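Local coordinates for protein rhizavidin (Rhizobium etli, PDB 3EW1) that binds biotin with high affinity, as a dimer of avidin-type beta barrels, at residues B[101-106]-B[112-117]; B[39-44]-B[117-122]; B[25-30]-B[55-60]. All coordinates share one frame; numbering follows the deposited sequence.

Contact 1 (B[101-106]-B[112-117]); sequences SWNLAY and PAIEQG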
loop_
_atom_site.group_PDB
_atom_site.type_symbol
_atom_site.label_atom_id
_atom_site.label_comp_id
_atom_site.label_asym_id
_atom_site.label_seq_id
_atom_site.Cartn_x
_atom_site.Cartn_y
_atom_site.Cartn_z
ATOM N N SER B 101 1.970 -5.049 -10.570
ATOM C CA SER B 101 3.420 -5.315 -10.308
ATOM C C SER B 101 3.586 -5.250 -8.846
ATOM O O SER B 101 2.897 -4.460 -8.203
ATOM C CB SER B 101 4.284 -4.218 -10.920
ATOM O OG SER B 101 4.159 -4.298 -12.352
ATOM N N TRP B 102 4.511 -6.063 -8.325
ATOM C CA TRP B 102 4.809 -6.052 -6.882
ATOM C C TRP B 102 6.289 -5.994 -6.642
ATOM O O TRP B 102 7.121 -6.397 -7.475
ATOM C CB TRP B 102 4.170 -7.238 -6.151
ATOM C CG TRP B 102 4.468 -8.641 -6.683
ATOM C CD1 TRP B 102 3.651 -9.436 -7.465
ATOM C CD2 TRP B 102 5.651 -9.429 -6.417
ATOM N NE1 TRP B 102 4.271 -10.642 -7.716
ATOM C CE2 TRP B 102 5.492 -10.667 -7.089
ATOM C CE3 TRP B 102 6.834 -9.194 -5.715
ATOM C CZ2 TRP B 102 6.469 -11.666 -7.067
ATOM C CZ3 TRP B 102 7.813 -10.200 -5.686
ATOM C CH2 TRP B 102 7.624 -11.415 -6.356
ATOM N N ASN B 103 6.596 -5.436 -5.464
ATOM C CA ASN B 103 7.911 -5.478 -4.856
ATOM C C ASN B 103 7.803 -6.207 -3.525
ATOM O O ASN B 103 6.830 -6.049 -2.816
ATOM C CB ASN B 103 8.449 -4.060 -4.644
ATOM C CG ASN B 103 8.870 -3.404 -5.959
ATOM O OD1 ASN B 103 9.598 -4.023 -6.768
ATOM N ND2 ASN B 103 8.493 -2.143 -6.151
ATOM N N LEU B 104 8.822 -7.003 -3.220
ATOM C CA LEU B 104 8.920 -7.710 -1.947
ATOM C C LEU B 104 10.245 -7.282 -1.329
ATOM O O LEU B 104 11.312 -7.507 -1.920
ATOM C CB LEU B 104 8.911 -9.238 -2.187
ATOM C CG LEU B 104 9.316 -10.229 -1.088
ATOM C CD1 LEU B 104 8.403 -10.082 0.116
ATOM C CD2 LEU B 104 9.295 -11.674 -1.619
ATOM N N ALA B 105 10.160 -6.657 -0.159
ATOM C CA ALA B 105 11.348 -6.282 0.612
ATOM C C ALA B 105 11.578 -7.331 1.695
ATOM O O ALA B 105 10.676 -7.665 2.455
ATOM C CB ALA B 105 11.198 -4.872 1.235
ATOM N N TYR B 106 12.803 -7.819 1.771
ATOM C CA TYR B 106 13.098 -8.936 2.665
ATOM C C TYR B 106 14.566 -8.934 3.088
ATOM O O TYR B 106 15.371 -8.153 2.574
ATOM C CB TYR B 106 12.695 -10.279 1.987
ATOM C CG TYR B 106 13.576 -10.622 0.830
ATOM C CD1 TYR B 106 13.424 -9.972 -0.398
ATOM C CD2 TYR B 106 14.602 -11.577 0.967
ATOM C CE1 TYR B 106 14.250 -10.241 -1.468
ATOM C CE2 TYR B 106 15.437 -11.866 -0.108
ATOM C CZ TYR B 106 15.256 -11.196 -1.319
ATOM O OH TYR B 106 16.071 -11.451 -2.401
ATOM N N PRO B 112 19.174 -6.348 3.602
ATOM C CA PRO B 112 17.855 -6.136 2.981
ATOM C C PRO B 112 17.936 -6.086 1.474
ATOM O O PRO B 112 18.926 -5.591 0.924
ATOM C CB PRO B 112 17.416 -4.769 3.512
ATOM C CG PRO B 112 18.252 -4.492 4.696
ATOM C CD PRO B 112 19.539 -5.256 4.529
ATOM N N ALA B 113 16.896 -6.594 0.808
ATOM C CA ALA B 113 16.853 -6.606 -0.657
ATOM C C ALA B 113 15.420 -6.506 -1.132
ATOM O O ALA B 113 14.495 -6.729 -0.364
ATOM C CB ALA B 113 17.474 -7.876 -1.208
ATOM N N ILE B 114 15.259 -6.167 -2.403
ATOM C CA ILE B 114 13.932 -6.076 -3.008
ATOM C C ILE B 114 13.837 -7.084 -4.172
ATOM O O ILE B 114 14.702 -7.110 -5.043
ATOM C CB ILE B 114 13.649 -4.639 -3.537
ATOM C CG1 ILE B 114 13.982 -3.539 -2.513
ATOM C CG2 ILE B 114 12.223 -4.534 -4.123
ATOM C CD1 ILE B 114 13.415 -3.650 -1.153
ATOM N N GLU B 115 12.798 -7.914 -4.186
ATOM C CA GLU B 115 12.493 -8.798 -5.315
ATOM C C GLU B 115 11.266 -8.206 -6.074
ATOM O O GLU B 115 10.435 -7.557 -5.477
ATOM C CB GLU B 115 12.197 -10.199 -4.784
ATOM C CG GLU B 115 11.612 -11.183 -5.759
ATOM C CD GLU B 115 12.658 -12.040 -6.447
ATOM O OE1 GLU B 115 13.728 -11.510 -6.830
ATOM O OE2 GLU B 115 12.398 -13.255 -6.611
ATOM N N GLN B 116 11.171 -8.416 -7.382
ATOM C CA GLN B 116 10.067 -7.857 -8.176
ATOM C C GLN B 116 9.331 -8.926 -8.919
ATOM O O GLN B 116 9.912 -9.952 -9.268
ATOM C CB GLN B 116 10.600 -6.878 -9.208
ATOM C CG GLN B 116 11.505 -5.801 -8.631
ATOM C CD GLN B 116 11.779 -4.711 -9.633
ATOM O OE1 GLN B 116 12.095 -4.991 -10.789
ATOM N NE2 GLN B 116 11.637 -3.462 -9.210
ATOM N N GLY B 117 8.053 -8.670 -9.184
ATOM C CA GLY B 117 7.223 -9.622 -9.929
ATOM C C GLY B 117 5.909 -9.038 -10.406
ATOM O O GLY B 117 5.670 -7.847 -10.303
HETATM O O HOH W 1 16.133 -9.770 -4.883
#

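Contact 2 (B[39-44]-B[117-122]); sequences GQYVNR and GQDTFQ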
loop_
_atom_site.group_PDB
_atom_site.type_symbol
_atom_site.label_atom_id
_atom_site.label_comp_id
_atom_site.label_asym_id
_atom_site.label_seq_id
_atom_site.Cartn_x
_atom_site.Cartn_y
_atom_site.Cartn_z
ATOM N N GLY B 39 -8.390 -5.286 4.000
ATOM C CA GLY B 39 -8.685 -6.656 3.684
ATOM C C GLY B 39 -7.728 -7.617 4.287
ATOM O O GLY B 39 -6.997 -7.261 5.201
ATOM N N GLN B 40 -7.702 -8.819 3.749
ATOM C CA GLN B 40 -6.918 -9.917 4.283
ATOM C C GLN B 40 -6.369 -10.692 3.130
ATOM O O GLN B 40 -7.078 -10.925 2.167
ATOM C CB GLN B 40 -7.761 -10.828 5.190
ATOM C CG GLN B 40 -8.262 -10.159 6.462
ATOM C CD GLN B 40 -7.162 -9.887 7.473
ATOM O OE1 GLN B 40 -6.285 -10.708 7.658
ATOM N NE2 GLN B 40 -7.268 -8.761 8.191
ATOM N N TYR B 41 -5.110 -11.064 3.191
ATOM C CA TYR B 41 -4.478 -11.769 2.105
ATOM C C TYR B 41 -4.029 -13.145 2.602
ATOM O O TYR B 41 -3.485 -13.283 3.721
ATOM C CB TYR B 41 -3.278 -10.939 1.633
ATOM C CG TYR B 41 -2.612 -11.422 0.365
ATOM C CD1 TYR B 41 -1.733 -12.502 0.372
ATOM C CD2 TYR B 41 -2.844 -10.761 -0.854
ATOM C CE1 TYR B 41 -1.118 -12.939 -0.841
ATOM C CE2 TYR B 41 -2.224 -11.155 -2.015
ATOM C CZ TYR B 41 -1.372 -12.242 -2.003
ATOM O OH TYR B 41 -0.779 -12.626 -3.181
ATOM N N VAL B 42 -4.253 -14.170 1.783
ATOM C CA VAL B 42 -3.811 -15.537 2.112
ATOM C C VAL B 42 -2.874 -15.996 1.003
ATOM O O VAL B 42 -3.274 -16.151 -0.166
ATOM C CB VAL B 42 -4.961 -16.586 2.326
ATOM C CG1 VAL B 42 -4.358 -17.922 2.758
ATOM C CG2 VAL B 42 -5.933 -16.117 3.399
ATOM N N ASN B 43 -1.615 -16.172 1.360
ATOM C CA ASN B 43 -0.581 -16.575 0.453
ATOM C C ASN B 43 -0.602 -18.091 0.275
ATOM O O ASN B 43 -0.706 -18.832 1.251
ATOM C CB ASN B 43 0.767 -16.109 1.003
ATOM C CG ASN B 43 1.920 -16.642 0.233
ATOM O OD1 ASN B 43 1.931 -16.614 -1.016
ATOM N ND2 ASN B 43 2.938 -17.122 0.950
ATOM N N ARG B 44 -0.527 -18.523 -0.985
ATOM C CA ARG B 44 -0.426 -19.928 -1.345
ATOM C C ARG B 44 0.645 -20.154 -2.418
ATOM O O ARG B 44 0.644 -21.198 -3.074
ATOM C CB ARG B 44 -1.783 -20.450 -1.823
ATOM C CG ARG B 44 -2.836 -20.417 -0.761
ATOM C CD ARG B 44 -4.087 -21.105 -1.207
ATOM N NE ARG B 44 -5.107 -20.955 -0.184
ATOM C CZ ARG B 44 -5.901 -19.892 -0.081
ATOM N NH1 ARG B 44 -5.781 -18.908 -0.955
ATOM N NH2 ARG B 44 -6.811 -19.824 0.889
ATOM N N GLY B 117 8.053 -8.670 -9.184
ATOM C CA GLY B 117 7.223 -9.622 -9.929
ATOM C C GLY B 117 5.909 -9.038 -10.406
ATOM O O GLY B 117 5.670 -7.847 -10.303
ATOM N N GLN B 118 5.059 -9.904 -10.932
ATOM C CA GLN B 118 3.747 -9.510 -11.387
ATOM C C GLN B 118 2.716 -10.507 -10.919
ATOM O O GLN B 118 2.963 -11.722 -10.944
ATOM C CB GLN B 118 3.700 -9.479 -12.909
ATOM C CG GLN B 118 4.450 -8.346 -13.564
ATOM C CD GLN B 118 5.252 -8.861 -14.740
ATOM O OE1 GLN B 118 4.838 -8.756 -15.902
ATOM N NE2 GLN B 118 6.395 -9.476 -14.438
ATOM N N ASP B 119 1.542 -10.004 -10.539
ATOM C CA ASP B 119 0.404 -10.852 -10.174
ATOM C C ASP B 119 -0.812 -10.288 -10.878
ATOM O O ASP B 119 -0.966 -9.076 -10.952
ATOM C CB ASP B 119 0.077 -10.764 -8.682
ATOM C CG ASP B 119 0.943 -11.622 -7.820
ATOM O OD1 ASP B 119 1.775 -12.405 -8.310
ATOM O OD2 ASP B 119 0.792 -11.494 -6.588
ATOM N N THR B 120 -1.689 -11.175 -11.350
ATOM C CA THR B 120 -3.001 -10.785 -11.847
ATOM C C THR B 120 -4.056 -11.540 -11.060
ATOM O O THR B 120 -4.037 -12.777 -11.029
ATOM C CB THR B 120 -3.140 -11.096 -13.367
ATOM O OG1 THR B 120 -2.203 -10.288 -14.071
ATOM C CG2 THR B 120 -4.582 -10.797 -13.898
ATOM N N PHE B 121 -4.988 -10.785 -10.472
ATOM C CA PHE B 121 -6.041 -11.303 -9.615
ATOM C C PHE B 121 -7.353 -11.374 -10.384
ATOM O O PHE B 121 -7.747 -10.369 -10.944
ATOM C CB PHE B 121 -6.218 -10.350 -8.404
ATOM C CG PHE B 121 -5.053 -10.348 -7.459
ATOM C CD1 PHE B 121 -3.943 -9.505 -7.670
ATOM C CD2 PHE B 121 -5.018 -11.221 -6.404
ATOM C CE1 PHE B 121 -2.836 -9.496 -6.776
ATOM C CE2 PHE B 121 -3.900 -11.202 -5.498
ATOM C CZ PHE B 121 -2.830 -10.367 -5.742
ATOM N N GLN B 122 -8.038 -12.524 -10.328
ATOM C CA GLN B 122 -9.378 -12.657 -10.904
ATOM C C GLN B 122 -10.442 -12.516 -9.829
ATOM O O GLN B 122 -10.282 -13.051 -8.709
ATOM C CB GLN B 122 -9.549 -14.049 -11.538
ATOM C CG GLN B 122 -8.529 -14.348 -12.581
ATOM C CD GLN B 122 -8.542 -13.386 -13.751
ATOM O OE1 GLN B 122 -9.600 -12.976 -14.234
ATOM N NE2 GLN B 122 -7.361 -13.023 -14.219
#

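Contact 3 (B[25-30]-B[55-60]); sequences STMIIQ and YPLTGR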
loop_
_atom_site.group_PDB
_atom_site.type_symbol
_atom_site.label_atom_id
_atom_site.label_comp_id
_atom_site.label_asym_id
_atom_site.label_seq_id
_atom_site.Cartn_x
_atom_site.Cartn_y
_atom_site.Cartn_z
ATOM N N SER B 25 -3.025 -17.560 -4.597
ATOM C CA SER B 25 -3.195 -16.695 -3.445
ATOM C C SER B 25 -4.532 -15.983 -3.556
ATOM O O SER B 25 -5.023 -15.745 -4.669
ATOM C CB SER B 25 -2.047 -15.702 -3.351
ATOM O OG SER B 25 -0.836 -16.406 -3.126
ATOM N N THR B 26 -5.154 -15.718 -2.409
ATOM C CA THR B 26 -6.443 -15.023 -2.384
ATOM C C THR B 26 -6.400 -13.769 -1.510
ATOM O O THR B 26 -5.571 -13.639 -0.566
ATOM C CB THR B 26 -7.572 -15.954 -1.893
ATOM O OG1 THR B 26 -7.192 -16.525 -0.628
ATOM C CG2 THR B 26 -7.850 -17.063 -2.913
ATOM N N MET B 27 -7.244 -12.810 -1.849
ATOM C CA MET B 27 -7.442 -11.690 -0.980
ATOM C C MET B 27 -8.905 -11.323 -0.915
ATOM O O MET B 27 -9.654 -11.544 -1.883
ATOM C CB MET B 27 -6.569 -10.507 -1.377
ATOM C CG MET B 27 -6.942 -9.870 -2.694
ATOM S SD MET B 27 -5.831 -8.467 -3.045
ATOM C CE MET B 27 -6.456 -7.938 -4.635
ATOM N N ILE B 28 -9.320 -10.815 0.225
ATOM C CA ILE B 28 -10.650 -10.371 0.434
ATOM C C ILE B 28 -10.529 -8.920 0.742
ATOM O O ILE B 28 -9.862 -8.588 1.720
ATOM C CB ILE B 28 -11.317 -11.106 1.613
ATOM C CG1 ILE B 28 -11.432 -12.587 1.243
ATOM C CG2 ILE B 28 -12.690 -10.457 1.899
ATOM C CD1 ILE B 28 -12.030 -13.554 2.300
ATOM N N ILE B 29 -11.161 -8.055 -0.041
ATOM C CA ILE B 29 -10.981 -6.605 0.153
ATOM C C ILE B 29 -12.289 -5.864 0.366
ATOM O O ILE B 29 -13.365 -6.334 0.001
ATOM C CB ILE B 29 -10.148 -5.903 -0.970
ATOM C CG1 ILE B 29 -10.902 -5.858 -2.310
ATOM C CG2 ILE B 29 -8.758 -6.538 -1.074
ATOM C CD1 ILE B 29 -10.096 -5.198 -3.424
ATOM N N GLN B 30 -12.169 -4.718 1.023
ATOM C CA GLN B 30 -13.259 -3.797 1.219
ATOM C C GLN B 30 -12.742 -2.476 0.744
ATOM O O GLN B 30 -11.690 -2.009 1.193
ATOM C CB GLN B 30 -13.670 -3.663 2.698
ATOM C CG GLN B 30 -14.185 -4.952 3.292
ATOM C CD GLN B 30 -13.054 -5.827 3.836
ATOM O OE1 GLN B 30 -12.077 -5.317 4.400
ATOM N NE2 GLN B 30 -13.196 -7.135 3.711
ATOM N N TYR B 55 -3.262 -12.455 6.383
ATOM C CA TYR B 55 -2.410 -11.297 6.698
ATOM C C TYR B 55 -3.160 -10.018 6.354
ATOM O O TYR B 55 -3.754 -9.925 5.287
ATOM C CB TYR B 55 -1.134 -11.380 5.889
ATOM C CG TYR B 55 -0.225 -12.418 6.463
ATOM C CD1 TYR B 55 -0.331 -13.746 6.062
ATOM C CD2 TYR B 55 0.726 -12.095 7.459
ATOM C CE1 TYR B 55 0.477 -14.750 6.614
ATOM C CE2 TYR B 55 1.563 -13.093 7.969
ATOM C CZ TYR B 55 1.417 -14.422 7.552
ATOM O OH TYR B 55 2.162 -15.475 8.026
ATOM N N PRO B 56 -3.132 -9.018 7.242
ATOM C CA PRO B 56 -3.822 -7.751 6.952
ATOM C C PRO B 56 -3.275 -7.102 5.693
ATOM O O PRO B 56 -2.075 -7.147 5.382
ATOM C CB PRO B 56 -3.473 -6.880 8.186
ATOM C CG PRO B 56 -3.260 -7.917 9.300
ATOM C CD PRO B 56 -2.498 -9.013 8.580
ATOM N N LEU B 57 -4.190 -6.502 4.947
ATOM C CA LEU B 57 -3.828 -5.717 3.799
ATOM C C LEU B 57 -4.492 -4.374 3.876
ATOM O O LEU B 57 -5.594 -4.225 4.409
ATOM C CB LEU B 57 -4.237 -6.501 2.553
ATOM C CG LEU B 57 -5.104 -6.323 1.329
ATOM C CD1 LEU B 57 -5.644 -4.955 0.856
ATOM C CD2 LEU B 57 -4.511 -7.160 0.192
ATOM N N THR B 58 -3.799 -3.377 3.359
ATOM C CA THR B 58 -4.344 -2.020 3.338
ATOM C C THR B 58 -3.922 -1.359 2.038
ATOM O O THR B 58 -2.914 -1.711 1.471
ATOM C CB THR B 58 -3.847 -1.253 4.558
ATOM O OG1 THR B 58 -4.539 -0.009 4.668
ATOM C CG2 THR B 58 -2.386 -1.077 4.443
ATOM N N GLY B 59 -4.670 -0.384 1.554
ATOM C CA GLY B 59 -4.408 0.142 0.211
ATOM C C GLY B 59 -5.230 1.390 -0.071
ATOM O O GLY B 59 -6.009 1.853 0.803
ATOM N N ARG B 60 -5.110 1.898 -1.305
ATOM C CA ARG B 60 -5.856 3.074 -1.762
ATOM C C ARG B 60 -6.270 2.854 -3.194
ATOM O O ARG B 60 -5.562 2.197 -3.931
ATOM C CB ARG B 60 -5.009 4.357 -1.702
ATOM C CG ARG B 60 -4.613 4.833 -0.249
ATOM C CD ARG B 60 -5.762 5.513 0.528
ATOM N NE ARG B 60 -6.353 6.613 -0.248
ATOM C CZ ARG B 60 -7.540 7.198 -0.051
ATOM N NH1 ARG B 60 -8.334 6.849 0.958
ATOM N NH2 ARG B 60 -7.939 8.143 -0.912
#

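Contact 1 (B[101-106]-B[112-117])
Trp102 lays its indole over Gly117, and the two backbones form an antiparallel ladder. With CG wedged between the backbone N and the carbonyl carbon (chi1 54°), the bond from CB swings the ring across onto strand 112-117. CG stands over the carbonyl group of Gly117, as do CD1 and NE1, NE1 of Trp102 being 3.5 Å from C of Gly117. CD2 and CE3 lie over Gly117 N and CE2 over its CA. The six-membered ring takes a CH-pi contact from that CA, 3.7 Å from the ring centroid and 20° off its normal. Farthest out, CZ3 of Trp102 meets CG of Glu115 at 3.9 Å. A CB on Gly117 would point into CZ2 of Trp102, consistent with glycine at this position.

Three hydrogen-bonded pairs supply six backbone bonds, among them Glu115 N to Leu104 O at 2.7 Å. On the opposite sheet face NE2 of Gln116 donates to an in-plane lone pair of Asn103 OD1 at 3.2 Å, the N-H bent to 135°, while CB of Ala105 presses on CD1 of Ile114 at 3.5 Å. A water joins the Tyr106 hydroxyl to Ile114 O. Asn103 packs on Asn103, and Gln116 on Gln116, of the second subunit, whereas Trp102 meets Trp85 and makes a weak hydrogen bond from NE1 to OD1 of Asp119. This is the closing beta hairpin of the avidin barrel, beside its biotin site.

Contact 2 (B[39-44]-B[117-122])
The rings of Tyr41 and Phe121 meet edge to edge in the barrel interior, bridging strands whose nearest CA atoms, those same two residues', are 11.8 Å apart. This is the close-packed part. CE2 of Tyr41 lies 3.9 Å from CZ of Phe121, each atom near the plane of the other ring, so neither ring offers its face to the other and no stack forms. The side chains cross at about a right angle. Tyr41 gets there because CG is anti to its backbone N (chi1 -171°), which sends the ring inward across the barrel.

The looser part is polar. OH of Tyr41 is 3.9 Å from OD2 of Asp119, too far for a hydrogen bond. The ring and carboxylate planes are 13° apart. The carboxylate is held from elsewhere: OD1 accepts from Gln22 NE2, and OD2 from Trp85 NE1. Trp85 also meets the Tyr41 ring, so it is in contact with both residues.

With an alanine in place of Tyr41, the Phe121 edge would probably lose its partner across the barrel and the biotin site one of its hydroxyls. Tyr41 and Asp119 both bind biotin. The rings meet through their edges, while hydroxyl and carboxylate stay apart, consistent with each meeting the ligand's ureido group, as in streptavidin, instead of each other.

Contact 3 (B[25-30]-B[55-60])
Leu57 splits its two methyls between Met27 and Ile29, and every contact here is apolar. CD2 of Leu57 touches the sulfur SD of Met27 at 3.7 Å, and CD1 of Leu57 meets the branch methyl CG2 of Ile29 at 4.0 Å. Both pairs approach at a slant. Met27 starts with CG between its backbone N and carbonyl carbon (chi1 68°) and then runs fully extended, which brings its sulfur, not its terminal CE, up to the leucine methyl. The leucine torsions (chi1 123°, chi2 15°) lie away from the usual staggered values, so the exact placing of its methyls deserves some caution.

Main-chain bonding is indirect. Strand 36-42 lies between the two strands in the sheet: Ile28 pairs with Gln40 on one side of it, Leu57 with Gly39 on the other. At the backbone angles of Gly39 a CB would collide with the carbonyl O of the preceding residue, which by itself calls for glycine there.

Further apolar packing comes from Phe68, which touches both Met27 and Leu57, and from Trp19 on Met27 and Ile29. Thr58, next to the leucine, instead bonds the Thr58 hydroxyl of the second subunit. With only dispersion and water exclusion at work between them, the three side chains form part of the hydrophobic filling of the barrel, continuous through Met27 with biotin-binding Tyr41.

All three contacts belong to one closed antiparallel barrel, but only contact 1 joins neighbouring strands. It lies toward the surface, buries 568 Å² and is built on six main-chain hydrogen bonds with side-chain packing on both faces; contacts 2 and 3, at 85 and 105 Å², are buried meetings of side chains across the interior or over an intervening strand. Contact 1 shares Gly117 and strand 111-124 with contact 2, and the Trp102 indole and Asp119 connect the two. Contacts 2 and 3 are knitted by strand 36-42, with Tyr41 N 2.7 Å from Tyr55 O. Polar groups gather at contact 2, by the biotin site, while contact 3 is apolar; contacts 1 and 3 both reach the second subunit.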